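Long-range contacts in thioredoxin domain-containing protein (PDB 2R5S), which is of unknown function but may take part in protein-disulfide reduction, this fragment being its helical tetratricopeptide-repeat part, without the thioredoxin domain: residues 43-47 / 62-66; 131-135 / 146-150; 150-155 / 167-171. One frame throughout, in Å; residues are numbered along the deposited sequence.

Interaction 1 (43-47 / 62-66); sequences KLAKA and LLATI
Leu62 lays its side chain (chi1 t, chi2 p) across the face of 43-47 made by Lys43, Lys46 and Ala47, its CD2 3.4 Å from Lys43 O, 3.6 Å from Lys46 CG and 4.0 Å from Ala47 CB. The pairing of helices 40-52 and 56-63 is consistent with a helical hairpin of a tetratricopeptide repeat: 43-47 lies inside helix 40-52, and 62-66 leaves helix 56-63 through a type I turn from Leu63 to Ile66. The two run antiparallel in register, with CA atoms 6.4 Å apart for Ala47 and Leu62 and 7.2 Å for Lys43 and Ile66. Ala47 CB lies 3.7 Å from Leu63 CD2. Leu44 CD1 meets Ile66 CD1 at 3.3 Å, beside Tyr75 of helix 73-88. Lys43, m at chi1 and extended beyond, spans the open edge: its NZ donates to both OG1 and O of Thr65, each at 3.1 Å. Thr65 (chi1 p) in turn gives OG1 to Leu62 O at 2.9 Å. The contact is thus an apolar interior bordered by a lysine that hydrogen-bonds neutral oxygens of the turn, not a salt bridge.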
loop_
_atom_site.group_PDB
_atom_site.type_symbol
_atom_site.label_atom_id
_atom_site.label_comp_id
_atom_site.label_asym_id
_atom_site.label_seq_id
_atom_site.Cartn_x
_atom_site.Cartn_y
_atom_site.Cartn_z
ATOM N N LYS A 43 -11.026 -1.046 14.975
ATOM C CA LYS A 43 -10.831 -0.091 13.893
ATOM C C LYS A 43 -9.619 0.764 13.978
ATOM O O LYS A 43 -8.926 0.885 13.015
ATOM C CB LYS A 43 -12.045 0.864 13.752
ATOM C CG LYS A 43 -13.263 0.122 13.174
ATOM C CD LYS A 43 -14.421 1.174 13.011
ATOM C CE LYS A 43 -15.564 0.611 12.158
ATOM N NZ LYS A 43 -16.660 1.684 12.164
ATOM N N LEU A 44 -9.347 1.363 15.103
ATOM C CA LEU A 44 -8.109 2.135 15.203
ATOM C C LEU A 44 -6.909 1.232 14.908
ATOM O O LEU A 44 -6.154 1.502 14.022
ATOM C CB LEU A 44 -7.982 2.784 16.595
ATOM C CG LEU A 44 -8.690 4.099 16.959
ATOM C CD1 LEU A 44 -9.357 4.784 15.766
ATOM C CD2 LEU A 44 -9.609 3.980 18.154
ATOM N N ALA A 45 -6.721 0.174 15.676
ATOM C CA ALA A 45 -5.747 -0.931 15.377
ATOM C C ALA A 45 -5.583 -1.206 13.871
ATOM O O ALA A 45 -4.481 -1.215 13.345
ATOM C CB ALA A 45 -6.224 -2.262 16.086
ATOM N N LYS A 46 -6.698 -1.470 13.200
ATOM C CA LYS A 46 -6.700 -1.862 11.788
ATOM C C LYS A 46 -6.201 -0.664 10.945
ATOM O O LYS A 46 -5.333 -0.829 10.064
ATOM C CB LYS A 46 -8.105 -2.356 11.369
ATOM C CG LYS A 46 -8.262 -2.583 9.868
ATOM C CD LYS A 46 -9.566 -3.368 9.501
ATOM C CE LYS A 46 -9.624 -3.829 8.058
ATOM N NZ LYS A 46 -11.079 -4.067 7.493
ATOM N N ALA A 47 -6.649 0.549 11.303
ATOM C CA ALA A 47 -6.206 1.786 10.645
ATOM C C ALA A 47 -4.718 1.956 10.763
ATOM O O ALA A 47 -4.086 2.266 9.792
ATOM C CB ALA A 47 -6.884 2.940 11.221
ATOM N N LEU A 62 -11.304 3.767 6.149
ATOM C CA LEU A 62 -11.568 3.260 7.513
ATOM C C LEU A 62 -11.637 4.364 8.544
ATOM O O LEU A 62 -12.609 4.444 9.301
ATOM C CB LEU A 62 -10.540 2.233 8.035
ATOM C CG LEU A 62 -10.918 1.634 9.384
ATOM C CD1 LEU A 62 -12.291 0.913 9.264
ATOM C CD2 LEU A 62 -9.851 0.656 9.753
ATOM N N LEU A 63 -10.609 5.183 8.614
ATOM C CA LEU A 63 -10.668 6.337 9.568
ATOM C C LEU A 63 -11.892 7.203 9.532
ATOM O O LEU A 63 -12.227 7.776 10.527
ATOM C CB LEU A 63 -9.474 7.212 9.436
ATOM C CG LEU A 63 -8.228 6.456 9.877
ATOM C CD1 LEU A 63 -7.086 7.228 9.404
ATOM C CD2 LEU A 63 -8.231 6.380 11.372
ATOM N N ALA A 64 -12.580 7.261 8.398
ATOM C CA ALA A 64 -13.776 8.106 8.203
ATOM C C ALA A 64 -15.026 7.531 8.850
ATOM O O ALA A 64 -16.080 8.194 8.905
ATOM C CB ALA A 64 -14.035 8.287 6.718
ATOM N N THR A 65 -14.935 6.281 9.310
ATOM C CA THR A 65 -16.040 5.634 10.034
ATOM C C THR A 65 -15.761 5.554 11.571
ATOM O O THR A 65 -16.441 4.822 12.289
ATOM C CB THR A 65 -16.246 4.152 9.535
ATOM O OG1 THR A 65 -15.140 3.342 10.020
ATOM C CG2 THR A 65 -16.358 4.056 8.009
ATOM N N ILE A 66 -14.736 6.236 12.076
ATOM C CA ILE A 66 -14.458 6.102 13.506
ATOM C C ILE A 66 -15.474 7.062 14.094
ATOM O O ILE A 66 -15.432 8.236 13.678
ATOM C CB ILE A 66 -13.127 6.659 13.888
ATOM C CG1 ILE A 66 -12.041 6.018 13.046
ATOM C CG2 ILE A 66 -12.877 6.431 15.438
ATOM C CD1 ILE A 66 -11.731 4.597 13.419
#

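Interaction 2 (131-135 / 146-150); sequences LWNIL and VKKTF
Two helical segments, 131-135 at the C-terminal end of helix 124-135 and 146-150 near the start of helix 145-157, pack roughly antiparallel at -144°, their axes 9.7 Å apart at closest approach. In register, the CA atoms of Leu131 and Phe150 lie 6.3 Å apart, those of Leu135 and Lys147 6.7 Å. Side-chain conformation decides how this gap is filled. Phe150 takes chi1 t with chi2 near 88°, which lays its ring against the other helix; Leu135, in the common m,t rotamer, places CD1 over one ring face, 3.9 Å from the centroid and 22° off the normal, a CH-pi contact. Leu131 approaches the same ring at its edge, CB to Phe150 CD1 3.5 Å. Its chi1 is m (-90°), but chi2 of 28° falls between wells, and Leu131 CD2 reaches 3.4 Å from Phe150 N. Val146, chi1 t, directs CG1 between the leucines and Ile134: it lies 4.1 Å from Leu131 CG and 4.0 Å from Ile134 CG2. Trp132, chi1 t, adds its CB at 4.2 Å from Phe150 CE1. Cys112 and Ala115 of helix 108-120 touch Val146, Thr149 and Leu131, consistent with stacked helices of a tetratricopeptide-repeat domain. No hydrogen bond joins the segments, and Thr149 OG1 is buried without a partner, so cohesion here rests on apolar packing and a single aromatic face.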
loop_
_atom_site.group_PDB
_atom_site.type_symbol
_atom_site.label_atom_id
_atom_site.label_comp_id
_atom_site.label_asym_id
_atom_site.label_seq_id
_atom_site.Cartn_x
_atom_site.Cartn_y
_atom_site.Cartn_z
ATOM N N LEU A 131 4.319 0.041 -14.662
ATOM C CA LEU A 131 5.179 -1.061 -15.090
ATOM C C LEU A 131 4.377 -2.119 -15.853
ATOM O O LEU A 131 4.863 -2.706 -16.835
ATOM C CB LEU A 131 5.862 -1.656 -13.857
ATOM C CG LEU A 131 7.239 -0.995 -13.495
ATOM C CD1 LEU A 131 7.323 0.455 -13.950
ATOM C CD2 LEU A 131 7.766 -1.118 -12.035
ATOM N N TRP A 132 3.152 -2.367 -15.397
ATOM C CA TRP A 132 2.334 -3.424 -15.900
ATOM C C TRP A 132 2.125 -3.129 -17.371
ATOM O O TRP A 132 2.110 -4.027 -18.193
ATOM C CB TRP A 132 0.958 -3.463 -15.206
ATOM C CG TRP A 132 -0.040 -4.383 -15.984
ATOM C CD1 TRP A 132 -1.183 -4.011 -16.693
ATOM C CD2 TRP A 132 0.070 -5.798 -16.135
ATOM N NE1 TRP A 132 -1.749 -5.122 -17.266
ATOM C CE2 TRP A 132 -1.001 -6.225 -16.928
ATOM C CE3 TRP A 132 0.986 -6.754 -15.668
ATOM C CZ2 TRP A 132 -1.169 -7.551 -17.268
ATOM C CZ3 TRP A 132 0.802 -8.069 -16.011
ATOM C CH2 TRP A 132 -0.239 -8.458 -16.796
ATOM N N ASN A 133 1.937 -1.847 -17.686
ATOM C CA ASN A 133 1.662 -1.390 -19.049
ATOM C C ASN A 133 2.825 -1.675 -20.018
ATOM O O ASN A 133 2.626 -1.823 -21.208
ATOM C CB ASN A 133 1.304 0.091 -19.018
ATOM C CG ASN A 133 -0.202 0.328 -18.854
ATOM O OD1 ASN A 133 -1.021 -0.559 -19.091
ATOM N ND2 ASN A 133 -0.558 1.517 -18.416
ATOM N N ILE A 134 4.045 -1.768 -19.485
ATOM C CA ILE A 134 5.220 -2.107 -20.287
ATOM C C ILE A 134 5.322 -3.649 -20.408
ATOM O O ILE A 134 5.521 -4.196 -21.485
ATOM C CB ILE A 134 6.457 -1.496 -19.632
ATOM C CG1 ILE A 134 6.400 0.026 -19.729
ATOM C CG2 ILE A 134 7.775 -2.026 -20.229
ATOM C CD1 ILE A 134 7.391 0.678 -18.933
ATOM N N LEU A 135 5.117 -4.344 -19.291
ATOM C CA LEU A 135 5.371 -5.778 -19.185
ATOM C C LEU A 135 4.462 -6.634 -20.004
ATOM O O LEU A 135 4.862 -7.702 -20.484
ATOM C CB LEU A 135 5.383 -6.256 -17.718
ATOM C CG LEU A 135 6.408 -5.717 -16.698
ATOM C CD1 LEU A 135 5.983 -6.122 -15.290
ATOM C CD2 LEU A 135 7.830 -6.148 -16.889
ATOM N N VAL A 146 12.531 -3.836 -15.830
ATOM C CA VAL A 146 11.178 -3.473 -15.538
ATOM C C VAL A 146 10.402 -4.539 -14.770
ATOM O O VAL A 146 9.708 -4.210 -13.822
ATOM C CB VAL A 146 10.359 -3.180 -16.867
ATOM C CG1 VAL A 146 8.866 -3.193 -16.603
ATOM C CG2 VAL A 146 10.819 -1.868 -17.514
ATOM N N LYS A 147 10.467 -5.805 -15.205
ATOM C CA LYS A 147 9.951 -6.872 -14.398
ATOM C C LYS A 147 10.545 -6.912 -12.985
ATOM O O LYS A 147 9.833 -7.181 -12.056
ATOM C CB LYS A 147 10.154 -8.238 -15.072
ATOM C CG LYS A 147 9.221 -9.305 -14.535
ATOM C CD LYS A 147 9.996 -10.599 -14.420
ATOM C CE LYS A 147 9.842 -11.404 -15.683
ATOM N NZ LYS A 147 8.670 -12.205 -15.481
ATOM N N LYS A 148 11.826 -6.628 -12.825
ATOM C CA LYS A 148 12.437 -6.659 -11.512
ATOM C C LYS A 148 11.949 -5.535 -10.588
ATOM O O LYS A 148 11.743 -5.708 -9.357
ATOM C CB LYS A 148 13.955 -6.527 -11.661
ATOM C CG LYS A 148 14.682 -6.564 -10.337
ATOM C CD LYS A 148 16.163 -6.341 -10.532
ATOM C CE LYS A 148 16.792 -6.139 -9.233
ATOM N NZ LYS A 148 17.321 -7.472 -8.742
ATOM N N THR A 149 11.822 -4.346 -11.141
ATOM C CA THR A 149 11.366 -3.292 -10.269
ATOM C C THR A 149 9.897 -3.483 -9.968
ATOM O O THR A 149 9.503 -3.264 -8.868
ATOM C CB THR A 149 11.707 -1.829 -10.679
ATOM O OG1 THR A 149 10.490 -1.102 -10.657
ATOM C CG2 THR A 149 12.305 -1.702 -12.046
ATOM N N PHE A 150 9.117 -3.998 -10.899
ATOM C CA PHE A 150 7.774 -4.510 -10.563
ATOM C C PHE A 150 7.834 -5.532 -9.398
ATOM O O PHE A 150 7.100 -5.406 -8.414
ATOM C CB PHE A 150 7.212 -5.152 -11.824
ATOM C CG PHE A 150 5.793 -5.487 -11.771
ATOM C CD1 PHE A 150 4.826 -4.540 -12.138
ATOM C CD2 PHE A 150 5.383 -6.784 -11.431
ATOM C CE1 PHE A 150 3.428 -4.886 -12.154
ATOM C CE2 PHE A 150 4.009 -7.112 -11.439
ATOM C CZ PHE A 150 3.061 -6.181 -11.803
#

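Interaction 3 (150-155 / 167-171); sequences FMDILS and YRRQL. With EDO (1,2-ethanediol), chain D.
In this last helical hairpin of the tetratricopeptide-repeat domain, 150-155 of helix 145-157 crosses 167-171 of helix 162-174 at -145°, roughly antiparallel. The axes stay 11.1 Å apart, a wide gap that large side chains fill; the closest CA pair is Leu154 and Arg168, 7.1 Å. Phe150 (chi1 t, chi2 88°) is the main bump. Its ring tip enters the hollow between Tyr167 and Leu171, with CZ 3.6 Å from Tyr167 CB and CE2 3.6 Å from Leu171 CB. One turn on, Leu154 (m,t) fits between Tyr167 and Arg168: CD2 is 3.9 Å from Tyr167 CB, and CD1 is 3.6 Å from Arg168 CG. Tyr167 OH hydrogen-bonds Glu129 OE1. Arg168 NH2 hydrogen-bonds Gly158 O; it lies 2.6 Å from Leu154 O, at too poor an angle for a hydrogen bond. Ethanediol O1, probably from the crystallisation liquor, donates to Arg169 O at a very short 2.4 Å. At the exposed border, selenomethionine Met151, all chi angles m, brings SE 3.4 Å from Leu171 CD2.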
loop_
_atom_site.group_PDB
_atom_site.type_symbol
_atom_site.label_atom_id
_atom_site.label_comp_id
_atom_site.label_asym_id
_atom_site.label_seq_id
_atom_site.Cartn_x
_atom_site.Cartn_y
_atom_site.Cartn_z
ATOM N N PHE A 150 9.117 -3.998 -10.899
ATOM C CA PHE A 150 7.774 -4.510 -10.563
ATOM C C PHE A 150 7.834 -5.532 -9.398
ATOM O O PHE A 150 7.100 -5.406 -8.414
ATOM C CB PHE A 150 7.212 -5.152 -11.824
ATOM C CG PHE A 150 5.793 -5.487 -11.771
ATOM C CD1 PHE A 150 4.826 -4.540 -12.138
ATOM C CD2 PHE A 150 5.383 -6.784 -11.431
ATOM C CE1 PHE A 150 3.428 -4.886 -12.154
ATOM C CE2 PHE A 150 4.009 -7.112 -11.439
ATOM C CZ PHE A 150 3.061 -6.181 -11.803
HETATM N N MSE A 151 8.767 -6.483 -9.476
HETATM C CA MSE A 151 8.894 -7.555 -8.505
HETATM C C MSE A 151 9.407 -7.093 -7.117
HETATM O O MSE A 151 8.984 -7.631 -6.091
HETATM C CB MSE A 151 9.828 -8.620 -9.051
HETATM C CG MSE A 151 9.310 -9.365 -10.320
HETATM SE SE MSE A 151 8.148 -10.878 -10.055
HETATM C CE MSE A 151 9.303 -12.200 -9.263
ATOM N N ASP A 152 10.337 -6.137 -7.094
ATOM C CA ASP A 152 10.786 -5.578 -5.809
ATOM C C ASP A 152 9.611 -4.780 -5.182
ATOM O O ASP A 152 9.400 -4.829 -3.984
ATOM C CB ASP A 152 12.014 -4.655 -5.969
ATOM C CG ASP A 152 13.233 -5.340 -6.633
ATOM O OD1 ASP A 152 13.448 -6.573 -6.495
ATOM O OD2 ASP A 152 13.999 -4.593 -7.300
ATOM N N ILE A 153 8.820 -4.087 -6.005
ATOM C CA ILE A 153 7.661 -3.337 -5.468
ATOM C C ILE A 153 6.679 -4.325 -4.801
ATOM O O ILE A 153 6.208 -4.085 -3.703
ATOM C CB ILE A 153 7.005 -2.375 -6.523
ATOM C CG1 ILE A 153 7.793 -1.062 -6.720
ATOM C CG2 ILE A 153 5.573 -1.938 -6.117
ATOM C CD1 ILE A 153 9.338 -1.206 -6.778
ATOM N N LEU A 154 6.439 -5.463 -5.424
ATOM C CA LEU A 154 5.452 -6.433 -4.903
ATOM C C LEU A 154 5.889 -7.027 -3.576
ATOM O O LEU A 154 5.092 -7.144 -2.635
ATOM C CB LEU A 154 5.189 -7.576 -5.895
ATOM C CG LEU A 154 4.406 -7.257 -7.186
ATOM C CD1 LEU A 154 4.343 -8.529 -8.021
ATOM C CD2 LEU A 154 2.968 -6.755 -6.943
ATOM N N SER A 155 7.157 -7.438 -3.524
ATOM C CA SER A 155 7.661 -8.072 -2.349
ATOM C C SER A 155 7.783 -7.020 -1.274
ATOM O O SER A 155 7.449 -7.267 -0.104
ATOM C CB SER A 155 8.964 -8.841 -2.628
ATOM O OG SER A 155 10.116 -8.018 -2.550
ATOM N N TYR A 167 -1.732 -7.344 -8.830
ATOM C CA TYR A 167 -0.635 -7.332 -9.781
ATOM C C TYR A 167 0.217 -8.582 -9.794
ATOM O O TYR A 167 0.664 -8.976 -10.870
ATOM C CB TYR A 167 0.178 -6.058 -9.609
ATOM C CG TYR A 167 -0.641 -4.879 -10.105
ATOM C CD1 TYR A 167 -0.599 -4.488 -11.441
ATOM C CD2 TYR A 167 -1.506 -4.191 -9.244
ATOM C CE1 TYR A 167 -1.338 -3.458 -11.872
ATOM C CE2 TYR A 167 -2.245 -3.132 -9.685
ATOM C CZ TYR A 167 -2.146 -2.769 -10.993
ATOM O OH TYR A 167 -2.918 -1.739 -11.462
ATOM N N ARG A 168 0.422 -9.223 -8.648
ATOM C CA ARG A 168 0.997 -10.575 -8.648
ATOM C C ARG A 168 0.234 -11.501 -9.589
ATOM O O ARG A 168 0.847 -12.218 -10.374
ATOM C CB ARG A 168 0.959 -11.211 -7.267
ATOM C CG ARG A 168 1.979 -10.654 -6.381
ATOM C CD ARG A 168 2.190 -11.449 -5.099
ATOM N NE ARG A 168 3.073 -10.656 -4.212
ATOM C CZ ARG A 168 2.671 -9.968 -3.141
ATOM N NH1 ARG A 168 1.380 -10.005 -2.776
ATOM N NH2 ARG A 168 3.574 -9.285 -2.397
ATOM N N ARG A 169 -1.100 -11.525 -9.451
ATOM C CA ARG A 169 -1.968 -12.361 -10.272
ATOM C C ARG A 169 -1.872 -11.946 -11.719
ATOM O O ARG A 169 -1.822 -12.794 -12.614
ATOM C CB ARG A 169 -3.436 -12.217 -9.840
ATOM C CG ARG A 169 -3.823 -13.143 -8.728
ATOM C CD ARG A 169 -5.347 -13.115 -8.531
ATOM N NE ARG A 169 -5.744 -12.311 -7.374
ATOM C CZ ARG A 169 -6.318 -11.109 -7.427
ATOM N NH1 ARG A 169 -6.600 -10.528 -8.594
ATOM N NH2 ARG A 169 -6.615 -10.492 -6.292
ATOM N N GLN A 170 -1.894 -10.637 -11.954
ATOM C CA GLN A 170 -1.722 -10.108 -13.277
ATOM C C GLN A 170 -0.482 -10.657 -13.921
ATOM O O GLN A 170 -0.575 -11.442 -14.877
ATOM C CB GLN A 170 -1.791 -8.570 -13.295
ATOM C CG GLN A 170 -3.274 -8.200 -13.393
ATOM C CD GLN A 170 -3.625 -6.742 -13.477
ATOM O OE1 GLN A 170 -4.715 -6.389 -13.086
ATOM N NE2 GLN A 170 -2.758 -5.917 -14.010
ATOM N N LEU A 171 0.672 -10.310 -13.354
ATOM C CA LEU A 171 1.969 -10.778 -13.831
ATOM C C LEU A 171 2.015 -12.288 -13.989
ATOM O O LEU A 171 2.466 -12.795 -14.990
ATOM C CB LEU A 171 3.106 -10.298 -12.866
ATOM C CG LEU A 171 4.494 -10.894 -13.232
ATOM C CD1 LEU A 171 4.866 -10.196 -14.547
ATOM C CD2 LEU A 171 5.606 -10.714 -12.236
HETATM C C1 EDO D . -3.595 -15.756 -12.357
HETATM O O1 EDO D . -2.476 -15.018 -11.850
HETATM C C2 EDO D . -3.442 -16.087 -13.842
HETATM O O2 EDO D . -3.140 -17.467 -14.083
#

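In the fold
Followed from the N terminus, the chain first closes interaction 1, where helices 40-52 and 56-63 pair in the N-terminal tetratricopeptide-repeat part. Helices 73-88, 92-103 and 108-120 come next, before interaction 2 closes the loop between helices 124-135 and 145-157. Interaction 3 then folds helix 162-174 back on helix 145-157. The three are in series and none nests in another. Interaction 1 stands alone across the chain's centre, 33 Å and 27 Å between centres from interactions 2 and 3. Those two adjoin, 8 Å between centres: Phe150 serves both, and Trp132 packs on Gln170, so three consecutive helices touch one another.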